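Local structure of beta-porphyranase B (Bacteroides plebeius, 4AWD) at residues G94-I99 with T309-V314; E137-A142 with E238-Y243; K61-A66 with V89-G94; S149-S154 with I282-E287. The protein hydrolyses the sulfated red-algal polysaccharide porphyran at the linkages between beta-D-galactopyranose and alpha-L-galactopyranose-6-sulfate, releasing mostly a disaccharide. All blocks are in the same frame, centred on the assembly; numbering follows the deposited sequence.

Contact 1: residues G94-I99 with T309-V314; sequences GCLRII and TYYDWV. With CA (calcium ion), chain C.
L96, R97 and I98 pair with Y311, Y310 and T309 in antiparallel register, the strand axes 4.6 Å apart, with two-way backbone hydrogen bonds linking L96 to Y311 and I98 to T309. Beside this ladder L96 runs alongside the Y311 ring, its CD2 3.8 Å from Y311 CD1, while I98 crosses it and approaches the ring obliquely, with I98 CD1 3.7 Å from Y311 CE1. The two aliphatic chains thus touch neighbouring atoms of the ring. On the other face of the sheet R97 and Y310 run side by side: R97 CG sits 3.7 Å from Y310 CE1, and the guanidinium plane stands nearly upright to the ring at 81°. C95 CB comes to the edge of the Y310 ring. Where the strand turns at D312, calcium draws three oxygens together, G94 O at 2.2 Å, D312 O, and D312 OD1 at 2.4 Å; water 1, E57 and N59 complete the site. Y311 OH is bonded to T150 O. In this GH16 fold strand 95-107 is paired on its other side with strand 89-92, strand 134-141 flanks strand 308-321 on its other edge, and I284 of strand 281-285 packs on L96, I98 and Y311.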
# COMPACT_ATOMS: atom_id res chain seq x y z
N GLY A 94 6.46 -12.62 15.23
CA GLY A 94 7.26 -11.54 14.66
C GLY A 94 6.71 -10.87 13.40
O GLY A 94 7.33 -9.95 12.87
N CYS A 95 5.54 -11.33 12.94
CA CYS A 95 4.95 -10.82 11.70
C CYS A 95 3.49 -10.43 11.82
O CYS A 95 2.70 -11.10 12.50
CB CYS A 95 5.06 -11.85 10.57
SG CYS A 95 6.71 -12.07 9.92
N LEU A 96 3.15 -9.32 11.17
CA LEU A 96 1.77 -9.07 10.82
C LEU A 96 1.42 -10.08 9.73
O LEU A 96 2.15 -10.22 8.74
CB LEU A 96 1.59 -7.64 10.31
CG LEU A 96 0.21 -7.30 9.72
CD1 LEU A 96 -0.88 -7.29 10.81
CD2 LEU A 96 0.25 -5.98 8.97
N ARG A 97 0.31 -10.78 9.92
CA ARG A 97 -0.15 -11.79 8.96
C ARG A 97 -1.48 -11.38 8.41
O ARG A 97 -2.43 -11.20 9.18
CB ARG A 97 -0.35 -13.13 9.64
CG ARG A 97 0.90 -13.87 9.99
CD ARG A 97 0.56 -14.91 11.01
NE ARG A 97 1.66 -15.82 11.28
CZ ARG A 97 1.48 -17.03 11.82
NH1 ARG A 97 0.24 -17.44 12.13
NH2 ARG A 97 2.52 -17.83 12.04
N ILE A 98 -1.54 -11.23 7.10
CA ILE A 98 -2.83 -11.07 6.43
C ILE A 98 -3.09 -12.29 5.57
O ILE A 98 -2.45 -12.46 4.54
CB ILE A 98 -2.94 -9.77 5.58
CG1 ILE A 98 -2.56 -8.52 6.41
CG2 ILE A 98 -4.36 -9.64 5.04
CD1 ILE A 98 -2.53 -7.19 5.60
N ILE A 99 -4.02 -13.13 6.01
CA ILE A 99 -4.29 -14.40 5.32
C ILE A 99 -5.50 -14.27 4.40
O ILE A 99 -6.46 -13.55 4.72
CB ILE A 99 -4.43 -15.60 6.34
CG1 ILE A 99 -4.38 -16.96 5.61
CG2 ILE A 99 -5.68 -15.46 7.25
CD1 ILE A 99 -4.36 -18.21 6.54
N THR A 309 0.19 -13.28 3.57
CA THR A 309 1.20 -12.27 3.31
C THR A 309 1.79 -11.92 4.66
O THR A 309 1.05 -11.67 5.62
CB THR A 309 0.62 -11.01 2.64
OG1 THR A 309 0.15 -11.32 1.32
CG2 THR A 309 1.69 -9.94 2.53
N TYR A 310 3.12 -11.89 4.73
CA TYR A 310 3.81 -11.60 5.99
C TYR A 310 4.51 -10.25 6.00
O TYR A 310 5.25 -9.92 5.08
CB TYR A 310 4.85 -12.68 6.29
CG TYR A 310 4.30 -14.06 6.49
CD1 TYR A 310 3.88 -14.49 7.75
CD2 TYR A 310 4.22 -14.96 5.42
CE1 TYR A 310 3.38 -15.77 7.94
CE2 TYR A 310 3.73 -16.24 5.61
CZ TYR A 310 3.32 -16.64 6.86
OH TYR A 310 2.82 -17.91 7.05
N TYR A 311 4.27 -9.49 7.06
CA TYR A 311 4.98 -8.24 7.25
C TYR A 311 5.77 -8.35 8.54
O TYR A 311 5.18 -8.39 9.64
CB TYR A 311 4.02 -7.05 7.30
CG TYR A 311 3.11 -6.94 6.10
CD1 TYR A 311 1.95 -7.70 5.99
CD2 TYR A 311 3.42 -6.05 5.07
CE1 TYR A 311 1.12 -7.60 4.89
CE2 TYR A 311 2.59 -5.94 3.95
CZ TYR A 311 1.44 -6.71 3.88
OH TYR A 311 0.63 -6.60 2.78
N ASP A 312 7.09 -8.42 8.41
CA ASP A 312 8.00 -8.47 9.56
C ASP A 312 7.94 -7.15 10.33
O ASP A 312 7.95 -7.15 11.56
CB ASP A 312 9.44 -8.74 9.09
CG ASP A 312 10.39 -9.03 10.25
OD1 ASP A 312 9.92 -9.06 11.40
OD2 ASP A 312 11.59 -9.22 10.00
N TRP A 313 7.87 -6.04 9.62
CA TRP A 313 7.70 -4.76 10.27
C TRP A 313 7.22 -3.70 9.33
O TRP A 313 7.30 -3.85 8.11
CB TRP A 313 9.00 -4.30 10.95
CG TRP A 313 10.26 -4.50 10.14
CD1 TRP A 313 11.18 -5.51 10.30
CD2 TRP A 313 10.74 -3.69 9.07
NE1 TRP A 313 12.20 -5.36 9.41
CE2 TRP A 313 11.96 -4.25 8.63
CE3 TRP A 313 10.26 -2.53 8.44
CZ2 TRP A 313 12.70 -3.71 7.60
CZ3 TRP A 313 11.01 -1.98 7.41
CH2 TRP A 313 12.21 -2.57 6.99
N VAL A 314 6.70 -2.63 9.91
CA VAL A 314 6.43 -1.42 9.17
C VAL A 314 7.19 -0.33 9.92
O VAL A 314 7.06 -0.22 11.15
CB VAL A 314 4.92 -1.19 9.11
CG1 VAL A 314 4.58 0.25 8.79
CG2 VAL A 314 4.29 -2.15 8.08
CA CA C . 8.83 -8.46 13.45
O HOH W 1 10.61 -6.99 13.95

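Contact 2: residues E137-A142 with E238-Y243; sequences ETRMKA and EDFHTY
The guanidinium of R139 lies flat on the F240 ring, centres 4.5 Å apart and planes at 24°, while K141 CB covers the opposite face, 3.8 Å from the ring centroid. F240 is thus sandwiched between a cationic plane and an aliphatic CH-pi contact. The bend of the arginine chain at chi3 (94°) brings its head over the ring, and R139 NE is engaged by a salt bridge to D312 OD2. Main-chain polar groups are met in antiparallel fashion: T138 N and O pair with Y243 O and N, and M140 N and O with H241 O and N, all at 2.8 to 3.0 Å. M140 O has a further partner, since water 2 hydrogen-bonds to M140 O at 2.8 Å and to Y243 OH at 2.6 Å, joining the tyrosine hydroxyl to the neighbouring backbone. F240 N is taken by D239 OD1 of its own segment, from above the carboxylate plane. Other polar ends have partners beyond the two segments: T138 OG1 bonds W313 O, E137 bonds Y135 and H35, and H241 ND1 bonds D258. On the face carrying T138, M140 and Y243, M140 CE lies 4.0 Å from Y243 CE2. With its guanidinium salt-bridged through NE to a carboxylate and F240 over one face, R139 is gripped by both charge and aromatic contact, which would restrict the rotation of its head.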
# COMPACT_ATOMS: atom_id res chain seq x y z
N GLU A 137 8.64 2.19 5.04
CA GLU A 137 9.24 0.96 4.56
C GLU A 137 8.64 -0.24 5.26
O GLU A 137 8.28 -0.16 6.43
CB GLU A 137 10.75 0.99 4.81
CG GLU A 137 11.53 -0.14 4.12
CD GLU A 137 12.97 0.22 3.84
OE1 GLU A 137 13.81 0.13 4.76
OE2 GLU A 137 13.25 0.60 2.68
N THR A 138 8.56 -1.36 4.54
CA THR A 138 8.16 -2.62 5.13
C THR A 138 9.06 -3.75 4.64
O THR A 138 9.61 -3.67 3.53
CB THR A 138 6.66 -2.95 4.85
OG1 THR A 138 6.28 -4.09 5.62
CG2 THR A 138 6.41 -3.24 3.38
N ARG A 139 9.23 -4.76 5.49
CA ARG A 139 9.81 -6.05 5.11
C ARG A 139 8.64 -7.03 4.93
O ARG A 139 7.97 -7.41 5.90
CB ARG A 139 10.80 -6.57 6.16
CG ARG A 139 11.78 -7.61 5.61
CD ARG A 139 13.03 -7.84 6.49
NE ARG A 139 12.81 -8.96 7.38
CZ ARG A 139 13.25 -10.20 7.19
NH1 ARG A 139 14.01 -10.51 6.15
NH2 ARG A 139 12.93 -11.14 8.07
N MET A 140 8.39 -7.42 3.68
CA MET A 140 7.21 -8.18 3.30
C MET A 140 7.60 -9.45 2.55
O MET A 140 8.53 -9.46 1.74
CB MET A 140 6.28 -7.32 2.41
CG MET A 140 4.96 -8.01 2.04
SD MET A 140 4.01 -6.97 0.92
CE MET A 140 4.96 -7.20 -0.60
N LYS A 141 6.87 -10.52 2.81
CA LYS A 141 6.94 -11.68 1.94
C LYS A 141 5.53 -11.88 1.40
O LYS A 141 4.58 -11.91 2.18
CB LYS A 141 7.44 -12.92 2.70
CG LYS A 141 7.47 -14.20 1.83
CD LYS A 141 8.36 -15.32 2.40
CE LYS A 141 7.65 -16.14 3.46
NZ LYS A 141 8.03 -17.58 3.33
N ALA A 142 5.40 -11.95 0.08
CA ALA A 142 4.06 -12.08 -0.55
C ALA A 142 3.47 -13.46 -0.35
O ALA A 142 4.21 -14.43 -0.23
CB ALA A 142 4.09 -11.74 -2.05
N GLU A 238 8.87 -15.66 -2.50
CA GLU A 238 9.94 -16.58 -2.08
C GLU A 238 10.69 -16.11 -0.84
O GLU A 238 11.32 -16.92 -0.15
CB GLU A 238 10.93 -16.86 -3.21
CG GLU A 238 10.34 -17.45 -4.51
CD GLU A 238 9.32 -18.58 -4.31
OE1 GLU A 238 9.31 -19.26 -3.26
OE2 GLU A 238 8.50 -18.79 -5.24
N ASP A 239 10.65 -14.81 -0.56
CA ASP A 239 11.42 -14.30 0.55
C ASP A 239 10.98 -12.92 0.99
O ASP A 239 10.22 -12.23 0.30
CB ASP A 239 12.92 -14.30 0.21
CG ASP A 239 13.80 -14.61 1.40
OD1 ASP A 239 13.31 -14.63 2.56
OD2 ASP A 239 15.01 -14.83 1.17
N PHE A 240 11.48 -12.52 2.15
CA PHE A 240 11.21 -11.21 2.69
C PHE A 240 12.10 -10.25 1.97
O PHE A 240 13.28 -10.51 1.75
CB PHE A 240 11.53 -11.17 4.18
CG PHE A 240 10.45 -11.72 5.05
CD1 PHE A 240 9.39 -10.91 5.46
CD2 PHE A 240 10.50 -13.05 5.47
CE1 PHE A 240 8.39 -11.41 6.26
CE2 PHE A 240 9.50 -13.58 6.26
CZ PHE A 240 8.43 -12.76 6.66
N HIS A 241 11.53 -9.12 1.59
CA HIS A 241 12.31 -8.05 1.02
C HIS A 241 11.80 -6.73 1.57
O HIS A 241 10.71 -6.63 2.13
CB HIS A 241 12.25 -8.06 -0.51
CG HIS A 241 12.87 -9.28 -1.13
ND1 HIS A 241 14.23 -9.41 -1.32
CD2 HIS A 241 12.31 -10.42 -1.60
CE1 HIS A 241 14.48 -10.58 -1.88
NE2 HIS A 241 13.33 -11.22 -2.05
N THR A 242 12.61 -5.72 1.35
CA THR A 242 12.38 -4.41 1.90
C THR A 242 11.82 -3.53 0.78
O THR A 242 12.37 -3.49 -0.32
CB THR A 242 13.74 -3.94 2.54
OG1 THR A 242 13.72 -4.22 3.94
CG2 THR A 242 14.02 -2.51 2.32
N TYR A 243 10.69 -2.87 1.05
CA TYR A 243 10.06 -1.99 0.06
C TYR A 243 9.79 -0.64 0.72
O TYR A 243 9.01 -0.54 1.67
CB TYR A 243 8.75 -2.59 -0.48
CG TYR A 243 8.90 -3.96 -1.09
CD1 TYR A 243 9.24 -4.11 -2.43
CD2 TYR A 243 8.69 -5.11 -0.32
CE1 TYR A 243 9.37 -5.36 -3.01
CE2 TYR A 243 8.84 -6.38 -0.89
CZ TYR A 243 9.18 -6.49 -2.24
OH TYR A 243 9.33 -7.73 -2.82
O HOH W 2 8.78 -9.61 -1.09

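Contact 3: residues K61-A66 with V89-G94; sequences KRLNAA and VSVKKG. With CA (calcium ion), chain C.
V91 makes the largest contribution to this surface contact, its CG2 branch reaching over the backbone of the 61-66 loop to lie 3.5 Å from L63 N and 3.6 Å from L63 CA. The packing is apolar and involves the valine side chain more than any side chain of the loop. V91 CB sits 3.8 Å from R62 C, and the loop side chain that answers it is L63, whose CB is 3.9 Å from V91 CG2. With chi1 at 168°, V91 CG1 stands anti to the backbone N, which leaves CG2 beside that nitrogen and facing L63. Further along the leucine, L63 CD2 makes a looser contact with V89 CG1 at 4.4 Å; both valines point to the loop, V91 meeting the leucine's base and V89 its tip. The loop is irregular, whereas 89-92 is a short strand at the margin of the GH16 beta-sandwich, paired to strand 95-107 through S90 and R97; L63 and V89 both extend the apolar patch onto L96, and F58 touches V91. Polar interactions belong to each segment separately. In the loop an Asx turn forms, N64 OD1 accepting from A66 N at 3.1 Å, with the donor above the amide plane. The other segment ends, beyond its strand, at the calcium ligand G94, whose backbone, at phi 90°, has a shape suited to glycine.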
# COMPACT_ATOMS: atom_id res chain seq x y z
N LYS A 61 1.94 -10.06 21.11
CA LYS A 61 0.98 -11.16 21.11
C LYS A 61 -0.29 -10.84 20.30
O LYS A 61 -1.10 -11.73 20.04
CB LYS A 61 0.61 -11.54 22.55
CG LYS A 61 1.75 -11.34 23.59
CD LYS A 61 1.34 -11.75 25.02
CE LYS A 61 0.35 -10.75 25.67
NZ LYS A 61 0.99 -9.48 26.14
N ARG A 62 -0.43 -9.58 19.89
CA ARG A 62 -1.59 -9.11 19.12
C ARG A 62 -1.30 -7.82 18.36
O ARG A 62 -0.31 -7.12 18.63
CB ARG A 62 -2.81 -8.89 20.03
CG ARG A 62 -2.62 -7.76 21.03
CD ARG A 62 -3.87 -7.48 21.89
NE ARG A 62 -4.08 -8.46 22.96
CZ ARG A 62 -3.34 -8.58 24.06
NH1 ARG A 62 -2.29 -7.79 24.27
NH2 ARG A 62 -3.64 -9.51 24.96
N LEU A 63 -2.17 -7.50 17.41
CA LEU A 63 -2.14 -6.22 16.74
C LEU A 63 -2.43 -5.12 17.76
O LEU A 63 -3.32 -5.25 18.62
CB LEU A 63 -3.13 -6.18 15.56
CG LEU A 63 -3.17 -4.92 14.68
CD1 LEU A 63 -2.04 -4.87 13.71
CD2 LEU A 63 -4.50 -4.81 13.94
N ASN A 64 -1.65 -4.05 17.69
CA ASN A 64 -1.81 -2.93 18.60
C ASN A 64 -2.99 -2.09 18.15
O ASN A 64 -2.89 -1.31 17.20
CB ASN A 64 -0.53 -2.11 18.63
CG ASN A 64 -0.59 -0.96 19.62
OD1 ASN A 64 -1.62 -0.69 20.25
ND2 ASN A 64 0.54 -0.26 19.75
N ALA A 65 -4.11 -2.28 18.83
CA ALA A 65 -5.37 -1.65 18.45
C ALA A 65 -5.35 -0.14 18.69
O ALA A 65 -6.21 0.57 18.17
CB ALA A 65 -6.56 -2.33 19.18
N ALA A 66 -4.38 0.36 19.44
CA ALA A 66 -4.23 1.82 19.56
C ALA A 66 -3.69 2.45 18.27
O ALA A 66 -4.06 3.57 17.92
CB ALA A 66 -3.35 2.21 20.75
N VAL A 89 -6.60 -10.93 9.85
CA VAL A 89 -5.44 -10.15 10.27
C VAL A 89 -5.01 -10.63 11.65
O VAL A 89 -5.79 -10.61 12.60
CB VAL A 89 -5.77 -8.65 10.33
CG1 VAL A 89 -4.56 -7.84 10.79
CG2 VAL A 89 -6.24 -8.16 8.97
N SER A 90 -3.77 -11.09 11.74
CA SER A 90 -3.23 -11.46 13.03
C SER A 90 -1.78 -11.00 13.15
O SER A 90 -1.18 -10.52 12.17
CB SER A 90 -3.36 -12.97 13.25
OG SER A 90 -2.57 -13.68 12.32
N VAL A 91 -1.23 -11.14 14.35
CA VAL A 91 0.18 -10.90 14.62
C VAL A 91 0.70 -12.14 15.34
O VAL A 91 0.22 -12.48 16.42
CB VAL A 91 0.39 -9.65 15.53
CG1 VAL A 91 1.83 -9.60 16.05
CG2 VAL A 91 0.03 -8.38 14.79
N LYS A 92 1.67 -12.81 14.76
CA LYS A 92 2.16 -14.03 15.34
C LYS A 92 3.60 -14.23 14.91
O LYS A 92 3.94 -14.00 13.76
CB LYS A 92 1.27 -15.21 14.90
CG LYS A 92 1.69 -16.58 15.44
CD LYS A 92 1.00 -16.95 16.74
CE LYS A 92 1.30 -18.42 17.12
NZ LYS A 92 0.90 -19.41 16.05
N LYS A 93 4.45 -14.64 15.86
CA LYS A 93 5.87 -14.96 15.61
C LYS A 93 6.64 -13.88 14.84
O LYS A 93 7.38 -14.19 13.91
CB LYS A 93 6.01 -16.29 14.86
CG LYS A 93 5.38 -17.50 15.54
CD LYS A 93 5.27 -18.64 14.52
CE LYS A 93 4.84 -19.95 15.17
NZ LYS A 93 4.64 -21.02 14.15
N GLY A 94 6.46 -12.62 15.23
CA GLY A 94 7.26 -11.54 14.66
C GLY A 94 6.71 -10.87 13.40
O GLY A 94 7.33 -9.95 12.87
CA CA C . 8.83 -8.46 13.45
O HOH W 1 10.61 -6.99 13.95

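Contact 4: residues S149-S154 with I282-E287; sequences STFWLS and IHIVTE
W152 and H283 form a hydrogen-bonded antiparallel pair in the buried core of the GH16 beta-sandwich, on strands that, as in other GH16 enzymes, probably line the substrate cleft. From W152 CB, the chi1 of 48° sets CG between the backbone N and the carbonyl carbon and carries the indole over H283. W152 CG and CD1 pass H283 O, the nearer being CD1 at 3.6 Å. NE1 meets V285 CB at the ring edge, and also gives a weak hydrogen bond to T150 OG1. The six-membered ring takes H283 CB over its centre, 3.5 Å from the centroid and only 14° off the normal, a CH-pi contact. CZ2 packs on V285 CG2 at 3.6 Å, and CH2, at the far end, comes closest to H283 ND1. The planes of the W152 six-membered ring and the H283 imidazole meet obliquely at 58°, and H283 NE2 is bonded to S72 OG. W152 also abuts E176, probably the nucleophile.

On the other side of the sheet L153 CG leans on I282 CD1, and F151 CE1 touches I282 CG2, 3.8 Å away. Beyond the end of strand 281-285, E287, a probable substrate-binding residue, forms a salt bridge with R79 through OE2, and its OE1 is hydrogen-bonded to a glycerol that probably came from crystallisation. T150 CG2 is 3.8 Å from E287 OE1, and the T150 hydroxyl OG1 donates to V285 O at 2.6 Å.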
# COMPACT_ATOMS: atom_id res chain seq x y z
N SER A 149 -0.18 -8.51 -2.48
CA SER A 149 0.48 -8.16 -1.22
C SER A 149 0.90 -6.72 -1.41
O SER A 149 1.64 -6.43 -2.35
CB SER A 149 1.71 -9.04 -0.97
OG SER A 149 1.37 -10.41 -0.91
N THR A 150 0.42 -5.81 -0.56
CA THR A 150 0.68 -4.40 -0.79
C THR A 150 1.06 -3.64 0.48
O THR A 150 0.77 -4.08 1.59
CB THR A 150 -0.52 -3.68 -1.43
OG1 THR A 150 -1.64 -3.76 -0.56
CG2 THR A 150 -0.88 -4.28 -2.77
N PHE A 151 1.71 -2.50 0.28
CA PHE A 151 2.08 -1.56 1.34
C PHE A 151 1.98 -0.19 0.70
O PHE A 151 2.70 0.09 -0.27
CB PHE A 151 3.51 -1.82 1.82
CG PHE A 151 4.00 -0.83 2.85
CD1 PHE A 151 3.32 -0.65 4.05
CD2 PHE A 151 5.15 -0.09 2.64
CE1 PHE A 151 3.77 0.26 5.02
CE2 PHE A 151 5.63 0.80 3.60
CZ PHE A 151 4.94 0.99 4.79
N TRP A 152 1.10 0.66 1.22
CA TRP A 152 0.83 1.96 0.63
C TRP A 152 0.21 2.96 1.59
O TRP A 152 -0.20 2.61 2.70
CB TRP A 152 -0.06 1.83 -0.61
CG TRP A 152 -1.29 0.98 -0.47
CD1 TRP A 152 -1.34 -0.38 -0.30
CD2 TRP A 152 -2.65 1.43 -0.57
NE1 TRP A 152 -2.66 -0.80 -0.26
CE2 TRP A 152 -3.48 0.28 -0.43
CE3 TRP A 152 -3.26 2.68 -0.77
CZ2 TRP A 152 -4.88 0.36 -0.47
CZ3 TRP A 152 -4.66 2.76 -0.82
CH2 TRP A 152 -5.45 1.60 -0.67
N LEU A 153 0.15 4.20 1.13
CA LEU A 153 -0.47 5.30 1.88
C LEU A 153 -1.53 5.97 1.00
O LEU A 153 -1.43 5.96 -0.23
CB LEU A 153 0.57 6.33 2.31
CG LEU A 153 1.66 5.89 3.31
CD1 LEU A 153 2.75 5.19 2.55
CD2 LEU A 153 2.23 7.05 4.07
N SER A 154 -2.53 6.54 1.66
CA SER A 154 -3.65 7.16 0.99
C SER A 154 -4.29 8.19 1.89
O SER A 154 -4.07 8.18 3.11
CB SER A 154 -4.69 6.08 0.66
OG SER A 154 -5.55 6.49 -0.38
N ILE A 282 -1.60 4.97 6.53
CA ILE A 282 -1.01 3.75 5.97
C ILE A 282 -2.13 2.76 5.65
O ILE A 282 -3.02 2.54 6.48
CB ILE A 282 -0.04 3.06 6.97
CG1 ILE A 282 1.07 4.01 7.43
CG2 ILE A 282 0.55 1.78 6.38
CD1 ILE A 282 2.26 4.07 6.51
N HIS A 283 -2.10 2.18 4.45
CA HIS A 283 -2.94 1.01 4.14
C HIS A 283 -2.10 -0.24 3.92
O HIS A 283 -1.08 -0.22 3.24
CB HIS A 283 -3.80 1.27 2.91
CG HIS A 283 -5.27 1.34 3.20
ND1 HIS A 283 -6.17 1.88 2.30
CD2 HIS A 283 -5.99 0.95 4.27
CE1 HIS A 283 -7.39 1.81 2.81
NE2 HIS A 283 -7.31 1.25 4.01
N ILE A 284 -2.52 -1.35 4.51
CA ILE A 284 -1.82 -2.60 4.29
C ILE A 284 -2.87 -3.61 3.83
O ILE A 284 -3.73 -4.01 4.60
CB ILE A 284 -1.05 -3.09 5.54
CG1 ILE A 284 -0.27 -1.93 6.18
CG2 ILE A 284 -0.10 -4.23 5.15
CD1 ILE A 284 0.46 -2.27 7.49
N VAL A 285 -2.82 -3.99 2.56
CA VAL A 285 -3.98 -4.58 1.90
C VAL A 285 -3.68 -5.84 1.08
O VAL A 285 -2.68 -5.94 0.39
CB VAL A 285 -4.67 -3.54 0.99
CG1 VAL A 285 -5.75 -4.18 0.14
CG2 VAL A 285 -5.26 -2.42 1.83
N THR A 286 -4.63 -6.77 1.14
CA THR A 286 -4.61 -8.02 0.40
C THR A 286 -5.86 -8.04 -0.49
O THR A 286 -6.99 -8.06 0.01
CB THR A 286 -4.58 -9.17 1.43
OG1 THR A 286 -3.26 -9.74 1.49
CG2 THR A 286 -5.59 -10.18 1.14
N GLU A 287 -5.68 -7.99 -1.82
CA GLU A 287 -6.83 -7.76 -2.68
C GLU A 287 -6.85 -8.57 -3.94
O GLU A 287 -5.91 -9.34 -4.27
CB GLU A 287 -6.95 -6.28 -3.05
CG GLU A 287 -6.28 -5.91 -4.36
CD GLU A 287 -5.62 -4.54 -4.29
OE1 GLU A 287 -4.59 -4.44 -3.58
OE2 GLU A 287 -6.13 -3.58 -4.91

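How the contacts relate
Following the chain from its N terminus, contact 3 closes first, a short loop that binds 61-66 to the edge strand 89-92. It shares G94 with contact 1, which opens at once and spans 210 residues, bringing strand 95-107 against strand 308-321 near the C terminus. Both contacts 2 and 4 lie within that span, and they cross: 137-142 precedes 149-154, but 238-243 is reached before 282-287. Strand 134-141 sits beside 308-321, so contacts 1 and 2 continue laterally, with Y310 O bonded to K141 N. Contact 4 packs against both, through Y311 on I284 and T138 on F151, tying the calcium-bearing margin to the cleft strands.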